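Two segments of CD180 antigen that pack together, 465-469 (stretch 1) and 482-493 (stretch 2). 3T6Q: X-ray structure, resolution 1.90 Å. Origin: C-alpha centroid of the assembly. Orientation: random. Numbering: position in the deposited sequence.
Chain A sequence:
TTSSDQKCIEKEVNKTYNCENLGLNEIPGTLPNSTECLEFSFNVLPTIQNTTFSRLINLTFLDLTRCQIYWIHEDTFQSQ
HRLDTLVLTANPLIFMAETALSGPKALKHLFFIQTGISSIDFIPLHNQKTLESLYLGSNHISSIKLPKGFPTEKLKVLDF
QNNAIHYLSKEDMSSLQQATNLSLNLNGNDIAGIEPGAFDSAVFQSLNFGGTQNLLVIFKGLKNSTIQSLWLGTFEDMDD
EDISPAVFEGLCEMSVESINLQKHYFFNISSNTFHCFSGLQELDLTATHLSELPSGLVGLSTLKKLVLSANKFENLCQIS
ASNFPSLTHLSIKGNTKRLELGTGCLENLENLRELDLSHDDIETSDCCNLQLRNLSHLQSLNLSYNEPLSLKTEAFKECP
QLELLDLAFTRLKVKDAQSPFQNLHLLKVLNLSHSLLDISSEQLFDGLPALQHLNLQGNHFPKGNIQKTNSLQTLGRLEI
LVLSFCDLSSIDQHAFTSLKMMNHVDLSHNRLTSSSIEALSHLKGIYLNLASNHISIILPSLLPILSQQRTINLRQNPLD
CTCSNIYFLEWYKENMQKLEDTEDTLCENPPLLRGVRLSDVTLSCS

Stretch 1, residues 465-469: NIQKT
Stretch 2 (482-493) VLSFCDLSSIDQ

The centre of this contact is the side chain of I466, a buried residue that meets three other aliphatic side chains. Its rotamer, chi1 -50° (m) and chi2 -174° (t), extends the CG1-CD1 arm so that CD1 lies 4.0 Å from CD1 of L483 and 3.9 Å from CG1 of I491, while CG1 lies 3.9 Å from CD2 of L488. These are van der Waals separations, and with no polar atom in any of the four side chains, burial leaves no hydrogen-bonding group there unsatisfied. I491 repeats the mt conformation (-55°, -177°) on the same face of the sheet as I466; beta-branched residues suit such extended backbone. L483 (-73°, 172°) points toward stretch 1 from its CA, whereas L488 (-73°, 177°) leaves its CA sideways and brings its end nearer.

The backbones beside this cluster form a short parallel pairing. N465 is in register with S490 (CA-CA 4.9 Å) and I466 with I491 (CA-CA 4.6 Å). Phi/psi values are -119/130 for N465, -91/114 for I466, -158/159 for S490 and -137/120 for I491, all extended. Two hydrogen bonds fix the register: I466 N donates to S490 O at 3.1 Å (163° at the hydrogen), and D492 N donates to I466 O at 2.8 Å (167°). I466 thus uses both its amide and its carbonyl, bonding to the residues before and after its partner I491, as a parallel ladder requires. The CA of N465 adds a CA-H...O contact to S490 O, 3.4 Å away.

Alternation along the strands sends N465 and S490 to the face opposite the isoleucines, where both are partly exposed and polar groups are readily accommodated. N465 has chi1 -178° (t) and chi2 56°; S490 has chi1 46° (p). As modelled, N465 OD1 sits 2.7 Å from S490 OG, but the amide is probably turned over, so its atom assignment should not be relied on.

Beyond the strands, Q467 (-80/167) points its side chain away, and the chain turns at K468 (-54/-41). D492 (-53/142; chi1 -168°, t, chi2 94°) points toward stretch 1, its CB 3.7 Å from K468 N. A water bridges this edge: it accepts from K468 N at 2.9 Å and donates weakly to D492 OD1 at 3.1 Å, linking a backbone amide to a carboxylate. The extended K468 side chain leads away, a fitting course for a charged group at an exposed position. Together the two stretches bury 385 Å².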

ATOM      1  N   ASN A 465      22.804  51.777  27.251  1.00 24.08           N
ATOM      2  CA  ASN A 465      24.037  52.361  26.749  1.00 26.49           C
ATOM      3  C   ASN A 465      25.289  51.526  27.074  1.00 31.50           C
ATOM      4  O   ASN A 465      25.528  51.196  28.238  1.00 28.20           O
ATOM      5  CB  ASN A 465      24.244  53.769  27.307  1.00 25.77           C
ATOM      6  CG  ASN A 465      25.500  54.427  26.755  1.00 31.07           C
ATOM      7  OD1 ASN A 465      25.663  54.555  25.539  1.00 30.62           O
ATOM      8  ND2 ASN A 465      26.433  54.791  27.649  1.00 34.41           N
ATOM      9  N   ILE A 466      26.125  51.258  26.067  1.00 27.71           N
ATOM     10  CA  ILE A 466      27.422  50.646  26.336  1.00 26.87           C
ATOM     11  C   ILE A 466      28.407  51.755  26.535  1.00 28.29           C
ATOM     12  O   ILE A 466      28.710  52.494  25.595  1.00 27.09           O
ATOM     13  CB  ILE A 466      27.905  49.721  25.205  1.00 24.67           C
ATOM     14  CG1 ILE A 466      26.780  48.731  24.810  1.00 21.24           C
ATOM     15  CG2 ILE A 466      29.136  48.954  25.665  1.00 23.79           C
ATOM     16  CD1 ILE A 466      27.246  47.681  23.798  1.00 23.44           C
ATOM     17  N   GLN A 467      28.917  51.857  27.759  1.00 29.81           N
ATOM     18  CA  GLN A 467      29.914  52.888  28.132  1.00 31.24           C
ATOM     19  C   GLN A 467      31.295  52.507  27.686  1.00 33.08           C
ATOM     20  O   GLN A 467      31.521  51.370  27.287  1.00 33.15           O
ATOM     21  CB  GLN A 467      29.920  53.113  29.634  1.00 36.50           C
ATOM     22  CG  GLN A 467      28.831  54.075  30.083  1.00 49.77           C
ATOM     23  CD  GLN A 467      28.707  54.162  31.587  1.00 56.05           C
ATOM     24  OE1 GLN A 467      28.440  53.162  32.260  1.00 69.56           O
ATOM     25  NE2 GLN A 467      28.882  55.359  32.122  1.00 55.57           N
ATOM     26  N   LYS A 468      32.208  53.472  27.730  1.00 29.04           N
ATOM     27  CA  LYS A 468      33.611  53.229  27.443  1.00 33.12           C
ATOM     28  C   LYS A 468      34.127  52.092  28.332  1.00 32.80           C
ATOM     29  O   LYS A 468      34.870  51.245  27.871  1.00 32.17           O
ATOM     30  CB  LYS A 468      34.417  54.503  27.709  1.00 35.10           C
ATOM     31  CG  LYS A 468      35.909  54.342  27.476  1.00 48.44           C
ATOM     32  CD  LYS A 468      36.620  55.692  27.540  1.00 50.84           C
ATOM     33  CE  LYS A 468      38.125  55.494  27.536  1.00 59.63           C
ATOM     34  NZ  LYS A 468      38.803  56.598  26.802  1.00 58.33           N
ATOM     35  N   THR A 469      33.728  52.079  29.605  1.00 32.07           N
ATOM     36  CA  THR A 469      34.079  50.950  30.473  1.00 33.81           C
ATOM     37  C   THR A 469      32.928  49.974  30.517  1.00 31.78           C
ATOM     38  O   THR A 469      31.771  50.338  30.810  1.00 32.42           O
ATOM     39  CB  THR A 469      34.475  51.372  31.901  1.00 37.43           C
ATOM     40  OG1 THR A 469      33.359  51.997  32.523  1.00 41.08           O
ATOM     41  CG2 THR A 469      35.616  52.371  31.863  1.00 29.29           C
ATOM     42  N   VAL A 482      27.957  38.739  19.707  1.00 18.10           N
ATOM     43  CA  VAL A 482      26.513  38.800  19.350  1.00 18.81           C
ATOM     44  C   VAL A 482      25.865  39.631  20.459  1.00 19.33           C
ATOM     45  O   VAL A 482      25.867  39.242  21.642  1.00 18.89           O
ATOM     46  CB  VAL A 482      25.840  37.400  19.305  1.00 22.81           C
ATOM     47  CG1 VAL A 482      24.348  37.514  18.943  1.00 19.41           C
ATOM     48  CG2 VAL A 482      26.564  36.501  18.330  1.00 18.58           C
ATOM     49  N   LEU A 483      25.350  40.798  20.065  1.00 18.62           N
ATOM     50  CA  LEU A 483      24.680  41.712  20.964  1.00 19.99           C
ATOM     51  C   LEU A 483      23.312  42.066  20.448  1.00 20.33           C
ATOM     52  O   LEU A 483      22.817  43.168  20.689  1.00 20.76           O
ATOM     53  CB  LEU A 483      25.518  42.997  21.137  1.00 17.82           C
ATOM     54  CG  LEU A 483      26.791  42.882  21.989  1.00 21.39           C
ATOM     55  CD1 LEU A 483      27.589  44.180  21.896  1.00 20.77           C
ATOM     56  CD2 LEU A 483      26.470  42.611  23.452  1.00 23.15           C
ATOM     57  N   SER A 484      22.685  41.127  19.761  1.00 17.74           N
ATOM     58  CA  SER A 484      21.384  41.397  19.188  1.00 21.62           C
ATOM     59  C   SER A 484      20.295  41.323  20.285  1.00 21.13           C
ATOM     60  O   SER A 484      20.530  40.694  21.309  1.00 20.81           O
ATOM     61  CB  SER A 484      21.116  40.434  18.037  1.00 18.70           C
ATOM     62  OG  SER A 484      21.302  39.089  18.484  1.00 24.32           O
ATOM     63  N   PHE A 485      19.137  41.982  20.095  1.00 21.38           N
ATOM     64  CA  PHE A 485      18.084  41.984  21.160  1.00 21.47           C
ATOM     65  C   PHE A 485      18.543  42.364  22.545  1.00 22.88           C
ATOM     66  O   PHE A 485      18.141  41.740  23.559  1.00 23.93           O
ATOM     67  CB  PHE A 485      17.447  40.575  21.241  1.00 22.70           C
ATOM     68  CG  PHE A 485      16.785  40.154  19.965  1.00 24.62           C
ATOM     69  CD1 PHE A 485      15.466  40.553  19.675  1.00 28.56           C
ATOM     70  CD2 PHE A 485      17.477  39.411  19.020  1.00 25.21           C
ATOM     71  CE1 PHE A 485      14.872  40.191  18.470  1.00 25.44           C
ATOM     72  CE2 PHE A 485      16.882  39.037  17.839  1.00 26.31           C
ATOM     73  CZ  PHE A 485      15.583  39.422  17.559  1.00 24.62           C
ATOM     74  N   CYS A 486      19.427  43.340  22.636  1.00 19.03           N
ATOM     75  CA  CYS A 486      19.938  43.773  23.922  1.00 19.58           C
ATOM     76  C   CYS A 486      19.314  45.116  24.391  1.00 19.03           C
ATOM     77  O   CYS A 486      19.882  45.770  25.271  1.00 22.18           O
ATOM     78  CB  CYS A 486      21.479  43.881  23.883  1.00 23.16           C
ATOM     79  SG  CYS A 486      22.230  42.210  23.954  1.00 23.95           S
ATOM     80  N   ASP A 487      18.244  45.531  23.718  1.00 23.10           N
ATOM     81  CA  ASP A 487      17.514  46.797  24.041  1.00 26.15           C
ATOM     82  C   ASP A 487      18.448  48.013  23.976  1.00 26.71           C
ATOM     83  O   ASP A 487      18.365  48.902  24.833  1.00 24.29           O
ATOM     84  CB  ASP A 487      16.952  46.661  25.466  1.00 33.26           C
ATOM     85  CG  ASP A 487      15.974  47.763  25.837  1.00 40.55           C
ATOM     86  OD1 ASP A 487      16.059  48.219  27.008  1.00 37.10           O
ATOM     87  OD2 ASP A 487      15.149  48.157  24.969  1.00 35.29           O
ATOM     88  N   LEU A 488      19.406  47.999  23.030  1.00 19.80           N
ATOM     89  CA  LEU A 488      20.460  49.004  23.020  1.00 21.45           C
ATOM     90  C   LEU A 488      19.987  50.275  22.338  1.00 19.48           C
ATOM     91  O   LEU A 488      19.443  50.232  21.228  1.00 20.53           O
ATOM     92  CB  LEU A 488      21.717  48.475  22.288  1.00 20.08           C
ATOM     93  CG  LEU A 488      22.526  47.419  23.056  1.00 21.17           C
ATOM     94  CD1 LEU A 488      23.690  46.965  22.163  1.00 19.58           C
ATOM     95  CD2 LEU A 488      23.017  47.956  24.399  1.00 24.08           C
ATOM     96  N   SER A 489      20.233  51.402  22.994  1.00 21.84           N
ATOM     97  CA  SER A 489      20.028  52.722  22.372  1.00 23.92           C
ATOM     98  C   SER A 489      21.294  53.299  21.793  1.00 22.94           C
ATOM     99  O   SER A 489      21.255  54.011  20.787  1.00 24.02           O
ATOM    100  CB  SER A 489      19.492  53.727  23.409  1.00 26.57           C
ATOM    101  OG  SER A 489      18.136  53.408  23.691  1.00 29.12           O
ATOM    102  N   SER A 490      22.427  53.007  22.427  1.00 20.98           N
ATOM    103  CA  SER A 490      23.690  53.663  22.041  1.00 22.53           C
ATOM    104  C   SER A 490      24.872  52.846  22.475  1.00 22.89           C
ATOM    105  O   SER A 490      24.788  52.074  23.428  1.00 24.96           O
ATOM    106  CB  SER A 490      23.800  55.071  22.691  1.00 21.06           C
ATOM    107  OG  SER A 490      23.437  55.016  24.074  1.00 26.18           O
ATOM    108  N   ILE A 491      25.992  53.099  21.815  1.00 23.94           N
ATOM    109  CA  ILE A 491      27.262  52.450  22.100  1.00 23.55           C
ATOM    110  C   ILE A 491      28.289  53.561  22.037  1.00 24.14           C
ATOM    111  O   ILE A 491      28.418  54.243  21.015  1.00 27.14           O
ATOM    112  CB  ILE A 491      27.581  51.332  21.047  1.00 24.36           C
ATOM    113  CG1 ILE A 491      26.426  50.307  20.970  1.00 22.69           C
ATOM    114  CG2 ILE A 491      28.931  50.647  21.356  1.00 24.25           C
ATOM    115  CD1 ILE A 491      26.690  49.165  20.017  1.00 22.60           C
ATOM    116  N   ASP A 492      28.983  53.792  23.143  1.00 24.42           N
ATOM    117  CA  ASP A 492      30.067  54.748  23.164  1.00 26.60           C
ATOM    118  C   ASP A 492      31.086  54.452  22.058  1.00 27.73           C
ATOM    119  O   ASP A 492      31.385  53.286  21.793  1.00 27.52           O
ATOM    120  CB  ASP A 492      30.741  54.705  24.548  1.00 28.20           C
ATOM    121  CG  ASP A 492      31.690  55.869  24.753  1.00 31.87           C
ATOM    122  OD1 ASP A 492      31.247  56.873  25.313  1.00 41.88           O
ATOM    123  OD2 ASP A 492      32.851  55.791  24.310  1.00 29.71           O
ATOM    124  N   GLN A 493      31.644  55.489  21.423  1.00 24.17           N
ATOM    125  CA  GLN A 493      32.627  55.298  20.357  1.00 25.21           C
ATOM    126  C   GLN A 493      33.880  54.513  20.749  1.00 28.71           C
ATOM    127  O   GLN A 493      34.579  53.981  19.864  1.00 29.78           O
ATOM    128  CB  GLN A 493      33.087  56.645  19.786  1.00 30.44           C
ATOM    129  CG  GLN A 493      33.714  57.583  20.807  1.00 31.65           C
ATOM    130  CD  GLN A 493      34.343  58.792  20.142  1.00 43.85           C
ATOM    131  OE1 GLN A 493      34.962  58.689  19.073  1.00 42.80           O
ATOM    132  NE2 GLN A 493      34.201  59.943  20.775  1.00 42.40           N
TER
HETATM  133  O   HOH W   1      31.287  56.109  28.366  1.00 44.47           O